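Local coordinates for protein dehydrogenase (Thermotoga maritima, PDB 3EZY) that catalyses the NAD(+)-dependent oxidation of myo-inositol to scyllo-inosose and probably serves a myo-inositol degradation pathway, at residues R41-K44 and E45-G48; Y285-E288 and L289-F292. All blocks are in the same frame, centred on the assembly; numbering follows the deposited sequence.

Contact 1: residues R41-K44 and E45-G48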
loop_
_atom_site.group_PDB
_atom_site.type_symbol
_atom_site.label_atom_id
_atom_site.label_comp_id
_atom_site.label_asym_id
_atom_site.label_seq_id
_atom_site.Cartn_x
_atom_site.Cartn_y
_atom_site.Cartn_z
ATOM N N ARG A 41 2.458 26.814 39.593
ATOM C CA ARG A 41 1.788 28.103 39.398
ATOM C C ARG A 41 1.250 28.251 37.989
ATOM O O ARG A 41 0.086 28.637 37.767
ATOM C CB ARG A 41 2.803 29.256 39.466
ATOM C CG ARG A 41 3.207 29.769 40.777
ATOM C CD ARG A 41 4.125 30.968 40.498
ATOM N NE ARG A 41 3.429 32.239 40.608
ATOM C CZ ARG A 41 4.028 33.395 40.924
ATOM N NH1 ARG A 41 5.326 33.425 41.152
ATOM N NH2 ARG A 41 3.332 34.521 41.040
ATOM N N GLU A 42 2.135 28.024 37.024
ATOM C CA GLU A 42 1.741 28.228 35.640
ATOM C C GLU A 42 0.625 27.296 35.206
ATOM O O GLU A 42 -0.308 27.720 34.535
ATOM C CB GLU A 42 2.953 28.171 34.715
ATOM C CG GLU A 42 3.671 29.525 34.752
ATOM C CD GLU A 42 5.123 29.462 34.301
ATOM O OE1 GLU A 42 5.549 28.404 33.765
ATOM O OE2 GLU A 42 5.833 30.480 34.476
ATOM N N MET A 43 0.700 26.036 35.594
ATOM C CA MET A 43 -0.317 25.071 35.166
ATOM C C MET A 43 -1.632 25.312 35.908
ATOM O O MET A 43 -2.715 25.106 35.354
ATOM C CB MET A 43 0.150 23.620 35.331
ATOM C CG MET A 43 0.933 23.013 34.104
ATOM S SD MET A 43 0.150 23.292 32.472
ATOM C CE MET A 43 1.188 24.597 31.869
ATOM N N LYS A 44 -1.550 25.772 37.150
ATOM C CA LYS A 44 -2.778 26.063 37.875
ATOM C C LYS A 44 -3.545 27.121 37.119
ATOM O O LYS A 44 -4.752 27.028 36.925
ATOM C CB LYS A 44 -2.493 26.557 39.294
ATOM C CG LYS A 44 -3.749 26.655 40.172
ATOM C CD LYS A 44 -3.472 27.575 41.345
ATOM C CE LYS A 44 -4.451 27.397 42.447
ATOM N NZ LYS A 44 -5.781 27.839 42.026
ATOM N N GLU A 45 -2.833 28.147 36.688
ATOM C CA GLU A 45 -3.507 29.217 35.991
ATOM C C GLU A 45 -3.930 28.848 34.567
ATOM O O GLU A 45 -5.035 29.193 34.142
ATOM C CB GLU A 45 -2.658 30.473 35.994
ATOM C CG GLU A 45 -3.510 31.702 35.892
ATOM C CD GLU A 45 -2.699 32.922 35.574
ATOM O OE1 GLU A 45 -1.512 32.747 35.196
ATOM O OE2 GLU A 45 -3.257 34.041 35.695
ATOM N N LYS A 46 -3.077 28.137 33.829
ATOM C CA LYS A 46 -3.440 27.725 32.475
ATOM C C LYS A 46 -4.691 26.852 32.512
ATOM O O LYS A 46 -5.634 27.051 31.731
ATOM C CB LYS A 46 -2.282 26.966 31.826
ATOM C CG LYS A 46 -2.422 26.668 30.320
ATOM C CD LYS A 46 -1.309 25.709 29.872
ATOM C CE LYS A 46 -1.374 25.403 28.359
ATOM N NZ LYS A 46 -2.385 24.340 28.051
ATOM N N LEU A 47 -4.744 25.897 33.435
ATOM C CA LEU A 47 -5.862 24.958 33.386
ATOM C C LEU A 47 -7.032 25.293 34.310
ATOM O O LEU A 47 -8.001 24.547 34.378
ATOM C CB LEU A 47 -5.370 23.513 33.623
ATOM C CG LEU A 47 -4.312 22.972 32.656
ATOM C CD1 LEU A 47 -3.983 21.557 32.978
ATOM C CD2 LEU A 47 -4.752 23.081 31.183
ATOM N N GLY A 48 -6.954 26.403 35.031
ATOM C CA GLY A 48 -8.025 26.776 35.969
ATOM C C GLY A 48 -8.270 25.712 37.033
ATOM O O GLY A 48 -9.399 25.311 37.253
#
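Met43 folds back at chi2 (-48°) and bends again at chi3, which brings SD and CE beside the aliphatic chain of Lys46, itself straight through chi3 and turned at chi4 (-82°). The two side chains run side by side and point the same way, three residues apart on the helix. In the conformer given, Met43 SD lies 3.8 Å from Lys46 CD. Met43 CE comes nearer still to that carbon, tighter than normal van der Waals contact, but Met43 has two conformers, so this approach is doubtful. The bend at chi4 carries the ammonium of Lys46 away from the methionine to Glu19 OE2, where it forms a salt bridge.

Beneath these side chains run the i-to-i+4 bonds of the last turns of the helix. Glu45 N meets Arg41 O at 3.2 Å, Lys46 N meets Glu42 O at 2.9 Å, and Leu47 N meets Met43 O at 2.9 Å. The carbonyl of Met43 is also brushed by Leu47 CB at 3.5 Å, and that of Glu42 by Lys46 CB at 3.4 Å.

Helix 37-47 is the crossover of the beta-alpha-beta unit that joins strands 27-33 and 51-53 of the Rossmann domain. Its inner side carries Met43, which packs on Ile32 and Leu10, and Leu47, which rests on Leu29 and Ala18. Along this inner side, in the same conformer, Met43 SD and Leu47 CG stand 4.5 Å apart, a loose apolar contact.

Arg41, Glu42 and Glu45 make the outer side, where they are exposed. Gly48, with positive phi, is where the chain leaves helical geometry on its way to strand 51-53, and Lys44 NZ reaches past this turn to donate a hydrogen bond to Val49 O.

Contact 2: residues Y285-E288 and L289-F292; sequences YLEE and LKTF
The carbonyl plane of Glu287 receives Thr291 on opposite faces: OG1 donates to Glu287 O at 2.8 Å from one, and Thr291 N, at 3.2 Å, comes from above the other, 35° out of the plane. With chi1 of -55°, OG1 stands beside its own backbone N, close enough for the residue to hold this oxygen twice. Thr291 N also makes a weak bond to Glu288 O, whose stronger partner is Phe292 N at 3.1 Å.

Lys290 runs extended back over Leu286, the two side chains crossing at a slant. Lys290 CE lies 3.7 Å from Leu286 CG, and NZ ends 3.5 Å from Leu286 CD2. The nearest carboxylate oxygen, Glu287 OE1, is 4.5 Å from Lys290 NZ, beyond a salt bridge.

Helix 277-298 lies against the Rossmann domain: Leu289 and Phe292 pack on Leu69 of the parallel sheet, while Tyr285 meets the ring of His17 on helix 12-20 with planes at about 80°. A serine in place of Lys290 would probably uncover the side of Leu286 that CE and NZ now lie on and remove the positive charge near Glu287 OE1. Routine bonds join Leu289 N to Tyr285 O and Lys290 N to Leu286 O.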
loop_
_atom_site.group_PDB
_atom_site.type_symbol
_atom_site.label_atom_id
_atom_site.label_comp_id
_atom_site.label_asym_id
_atom_site.label_seq_id
_atom_site.Cartn_x
_atom_site.Cartn_y
_atom_site.Cartn_z
ATOM N N TYR A 285 -3.443 7.917 25.382
ATOM C CA TYR A 285 -3.598 8.391 26.761
ATOM C C TYR A 285 -5.029 8.818 27.087
ATOM O O TYR A 285 -5.551 8.555 28.192
ATOM C CB TYR A 285 -2.626 9.546 27.045
ATOM C CG TYR A 285 -1.198 9.115 27.194
ATOM C CD1 TYR A 285 -0.821 8.210 28.185
ATOM C CD2 TYR A 285 -0.212 9.657 26.382
ATOM C CE1 TYR A 285 0.511 7.813 28.340
ATOM C CE2 TYR A 285 1.126 9.285 26.524
ATOM C CZ TYR A 285 1.476 8.375 27.522
ATOM O OH TYR A 285 2.787 8.000 27.627
ATOM N N LEU A 286 -5.678 9.502 26.146
ATOM C CA LEU A 286 -7.036 9.934 26.393
ATOM C C LEU A 286 -7.899 8.700 26.662
ATOM O O LEU A 286 -8.695 8.679 27.606
ATOM C CB LEU A 286 -7.587 10.649 25.160
ATOM C CG LEU A 286 -9.074 10.965 25.291
ATOM C CD1 LEU A 286 -9.326 12.028 26.407
ATOM C CD2 LEU A 286 -9.661 11.431 23.944
ATOM N N GLU A 287 -7.765 7.688 25.812
ATOM C CA GLU A 287 -8.614 6.496 25.936
ATOM C C GLU A 287 -8.311 5.657 27.189
ATOM O O GLU A 287 -9.220 5.044 27.805
ATOM C CB GLU A 287 -8.431 5.625 24.706
ATOM C CG GLU A 287 -9.315 4.384 24.699
ATOM C CD GLU A 287 -10.776 4.690 24.303
ATOM O OE1 GLU A 287 -11.135 5.888 24.033
ATOM O OE2 GLU A 287 -11.559 3.707 24.271
ATOM N N GLU A 288 -7.028 5.600 27.533
ATOM C CA GLU A 288 -6.587 4.938 28.774
ATOM C C GLU A 288 -7.237 5.583 30.012
ATOM O O GLU A 288 -7.720 4.905 30.924
ATOM C CB GLU A 288 -5.073 5.027 28.893
ATOM C CG GLU A 288 -4.564 4.387 30.166
ATOM C CD GLU A 288 -3.105 4.531 30.315
ATOM O OE1 GLU A 288 -2.583 5.650 30.122
ATOM O OE2 GLU A 288 -2.461 3.517 30.605
ATOM N N LEU A 289 -7.238 6.905 30.045
ATOM C CA LEU A 289 -7.772 7.659 31.190
ATOM C C LEU A 289 -9.301 7.562 31.302
ATOM O O LEU A 289 -9.854 7.391 32.414
ATOM C CB LEU A 289 -7.325 9.118 31.122
ATOM C CG LEU A 289 -7.869 10.071 32.220
ATOM C CD1 LEU A 289 -7.652 9.424 33.540
ATOM C CD2 LEU A 289 -7.169 11.421 32.223
ATOM N N LYS A 290 -10.003 7.657 30.171
ATOM C CA LYS A 290 -11.452 7.423 30.200
ATOM C C LYS A 290 -11.766 6.042 30.793
ATOM O O LYS A 290 -12.792 5.867 31.459
ATOM C CB LYS A 290 -12.063 7.528 28.790
ATOM C CG LYS A 290 -11.903 8.875 28.134
ATOM C CD LYS A 290 -12.730 8.886 26.823
ATOM C CE LYS A 290 -12.600 10.230 26.066
ATOM N NZ LYS A 290 -12.840 10.020 24.559
ATOM N N THR A 291 -10.902 5.064 30.519
ATOM C CA THR A 291 -11.139 3.692 30.978
ATOM C C THR A 291 -10.955 3.595 32.491
ATOM O O THR A 291 -11.776 2.976 33.173
ATOM C CB THR A 291 -10.226 2.642 30.268
ATOM O OG1 THR A 291 -10.396 2.754 28.848
ATOM C CG2 THR A 291 -10.573 1.209 30.700
ATOM N N PHE A 292 -9.873 4.190 32.985
ATOM C CA PHE A 292 -9.630 4.317 34.422
ATOM C C PHE A 292 -10.831 4.948 35.161
ATOM O O PHE A 292 -11.269 4.465 36.215
ATOM C CB PHE A 292 -8.363 5.161 34.689
ATOM C CG PHE A 292 -8.122 5.430 36.179
ATOM C CD1 PHE A 292 -7.873 4.373 37.045
ATOM C CD2 PHE A 292 -8.179 6.720 36.697
ATOM C CE1 PHE A 292 -7.662 4.571 38.391
ATOM C CE2 PHE A 292 -7.956 6.951 38.064
ATOM C CZ PHE A 292 -7.704 5.865 38.912
#

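How the contacts relate
Contacts 1 and 2 are both single-helix contacts, their centres about 22 Å apart and their nearest atoms about 11 Å, so they do not touch. Contact 1 is a surface contact on the crossover helix, which packs on strand 27-33 and leads to the edge strand 51-53; contact 2 is partly buried, on helix 277-298 over strands 67-70 and 90-94 of the parallel sheet. Both pack on helix 12-20: Leu47 of the first, Tyr285 and Glu288 of the second. Charged side chains make up most of the exposed face of the first, with methionine and leucine facing inward, whereas the second turns aromatic and leucine side chains to the sheet and has a threonine hydroxyl bonded to its own helix backbone.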